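Local coordinates for phosphomethylpyrimidine kinase (Pyrococcus furiosus, PDB 2PB9), which probably phosphorylates hydroxymethylpyrimidine and its phosphate and, through the C-terminal ThiN domain present here, condenses the product with hydroxyethylthiazole phosphate to give thiamine phosphate, at residues I8-L12 and F35-L39. Residues are numbered along the deposited sequence; the frame is centred on the assembly and turned at random.
Sequences IYEEL and FVYSL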
loop_
_atom_site.group_PDB
_atom_site.type_symbol
_atom_site.label_atom_id
_atom_site.label_comp_id
_atom_site.label_asym_id
_atom_site.label_seq_id
_atom_site.Cartn_x
_atom_site.Cartn_y
_atom_site.Cartn_z
ATOM N N ILE A 8 8.830 37.696 -13.249
ATOM C CA ILE A 8 8.430 36.382 -12.766
ATOM C C ILE A 8 6.957 36.409 -12.380
ATOM O O ILE A 8 6.188 35.542 -12.784
ATOM C CB ILE A 8 9.258 35.961 -11.523
ATOM C CG1 ILE A 8 10.745 35.928 -11.868
ATOM C CG2 ILE A 8 8.818 34.592 -11.031
ATOM C CD1 ILE A 8 11.616 35.471 -10.726
ATOM N N TYR A 9 6.573 37.410 -11.594
ATOM C CA TYR A 9 5.190 37.565 -11.151
ATOM C C TYR A 9 4.212 37.768 -12.323
ATOM O O TYR A 9 3.080 37.275 -12.288
ATOM C CB TYR A 9 5.086 38.749 -10.190
ATOM C CG TYR A 9 3.663 39.173 -9.891
ATOM C CD1 TYR A 9 2.884 38.491 -8.940
ATOM C CD2 TYR A 9 3.086 40.247 -10.568
ATOM C CE1 TYR A 9 1.566 38.879 -8.677
ATOM C CE2 TYR A 9 1.783 40.634 -10.318
ATOM C CZ TYR A 9 1.029 39.955 -9.377
ATOM O OH TYR A 9 -0.262 40.361 -9.143
ATOM N N GLU A 10 4.650 38.491 -13.351
ATOM C CA GLU A 10 3.808 38.766 -14.509
ATOM C C GLU A 10 3.608 37.572 -15.411
ATOM O O GLU A 10 2.481 37.228 -15.755
ATOM C CB GLU A 10 4.405 39.898 -15.331
ATOM C CG GLU A 10 4.129 41.251 -14.754
ATOM C CD GLU A 10 2.672 41.636 -14.911
ATOM O OE1 GLU A 10 2.278 41.962 -16.056
ATOM O OE2 GLU A 10 1.927 41.600 -13.898
ATOM N N GLU A 11 4.714 36.947 -15.803
ATOM C CA GLU A 11 4.662 35.795 -16.686
ATOM C C GLU A 11 3.859 34.634 -16.102
ATOM O O GLU A 11 3.114 33.961 -16.821
ATOM C CB GLU A 11 6.086 35.350 -17.040
ATOM C CG GLU A 11 6.802 36.351 -17.937
ATOM C CD GLU A 11 7.979 35.760 -18.710
ATOM O OE1 GLU A 11 8.410 36.413 -19.690
ATOM O OE2 GLU A 11 8.475 34.663 -18.351
ATOM N N LEU A 12 4.000 34.407 -14.801
ATOM C CA LEU A 12 3.275 33.329 -14.160
ATOM C C LEU A 12 1.812 33.729 -14.020
ATOM O O LEU A 12 0.908 32.966 -14.365
ATOM C CB LEU A 12 3.890 33.009 -12.789
ATOM C CG LEU A 12 3.223 31.886 -11.979
ATOM C CD1 LEU A 12 3.016 30.672 -12.866
ATOM C CD2 LEU A 12 4.069 31.533 -10.767
ATOM N N PHE A 35 1.148 26.048 -9.976
ATOM C CA PHE A 35 1.981 26.380 -11.119
ATOM C C PHE A 35 3.056 27.308 -10.554
ATOM O O PHE A 35 2.741 28.350 -9.964
ATOM C CB PHE A 35 1.092 27.085 -12.152
ATOM C CG PHE A 35 1.683 27.181 -13.526
ATOM C CD1 PHE A 35 0.917 27.686 -14.579
ATOM C CD2 PHE A 35 3.003 26.813 -13.776
ATOM C CE1 PHE A 35 1.454 27.830 -15.863
ATOM C CE2 PHE A 35 3.556 26.952 -15.055
ATOM C CZ PHE A 35 2.776 27.464 -16.100
ATOM N N VAL A 36 4.322 26.931 -10.706
ATOM C CA VAL A 36 5.392 27.754 -10.155
ATOM C C VAL A 36 6.429 28.264 -11.133
ATOM O O VAL A 36 6.586 27.746 -12.241
ATOM C CB VAL A 36 6.165 27.030 -9.015
ATOM C CG1 VAL A 36 5.210 26.617 -7.931
ATOM C CG2 VAL A 36 6.936 25.827 -9.567
ATOM N N TYR A 37 7.131 29.297 -10.689
ATOM C CA TYR A 37 8.191 29.919 -11.459
ATOM C C TYR A 37 9.198 30.436 -10.438
ATOM O O TYR A 37 8.923 31.358 -9.670
ATOM C CB TYR A 37 7.633 31.053 -12.303
ATOM C CG TYR A 37 8.589 31.565 -13.355
ATOM C CD1 TYR A 37 9.753 30.862 -13.679
ATOM C CD2 TYR A 37 8.317 32.751 -14.046
ATOM C CE1 TYR A 37 10.622 31.325 -14.660
ATOM C CE2 TYR A 37 9.174 33.220 -15.030
ATOM C CZ TYR A 37 10.320 32.505 -15.329
ATOM O OH TYR A 37 11.152 32.977 -16.307
ATOM N N SER A 38 10.365 29.809 -10.435
ATOM C CA SER A 38 11.419 30.135 -9.495
ATOM C C SER A 38 12.337 31.267 -9.922
ATOM O O SER A 38 12.348 31.679 -11.082
ATOM C CB SER A 38 12.258 28.879 -9.244
ATOM O OG SER A 38 13.431 29.186 -8.528
ATOM N N LEU A 39 13.092 31.777 -8.951
ATOM C CA LEU A 39 14.081 32.811 -9.218
ATOM C C LEU A 39 15.244 31.994 -9.741
ATOM O O LEU A 39 15.360 30.806 -9.444
ATOM C CB LEU A 39 14.519 33.525 -7.932
ATOM C CG LEU A 39 13.624 34.599 -7.311
ATOM C CD1 LEU A 39 14.112 34.906 -5.915
ATOM C CD2 LEU A 39 13.634 35.844 -8.179
#
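When a helix packs on a β-sheet, its backbone lies about one side-chain layer above the strands, and residues 8-12 and 35-39 are a compact example. Their axes approach to 8.8 Å and run roughly antiparallel, at 153°, with the closest CA pair, Leu12 and Tyr37, 6.6 Å apart. Alternation along the strand sorts its side chains: Phe35 and Tyr37 point toward the helix, whereas Val36 and Ser38 point away, to the face covered by helix 77-86. From the helix, Ile8 and Leu12, one turn apart, fill the gap. Leu12 enters between the two aromatic residues: its CD1 sits over the face of the Phe35 ring, 4.0 Å from the centroid, a CH-pi contact, while its CD2 lies 3.9 Å from Tyr37 CB. Ile8 places CG2 3.6 Å from Tyr37 CD2 and extends CD1 to within 3.3 Å of Leu39 CD2, just past the strand's end. At the margin, Glu11 OE2 comes to 3.7 Å from Tyr37 CE2; Pro176 of helix 176-185 touches both side chains, as well as Phe35. The strand's backbone makes its hydrogen bonds with its sheet neighbours, Val36 with Ala95 and Tyr37 with Ala51. Residues 8-12 of helix 5-21 thus meet this inner strand of the ThiN domain mainly through apolar and aromatic contacts, a fit of side-chain shapes without polar pairing between the two segments.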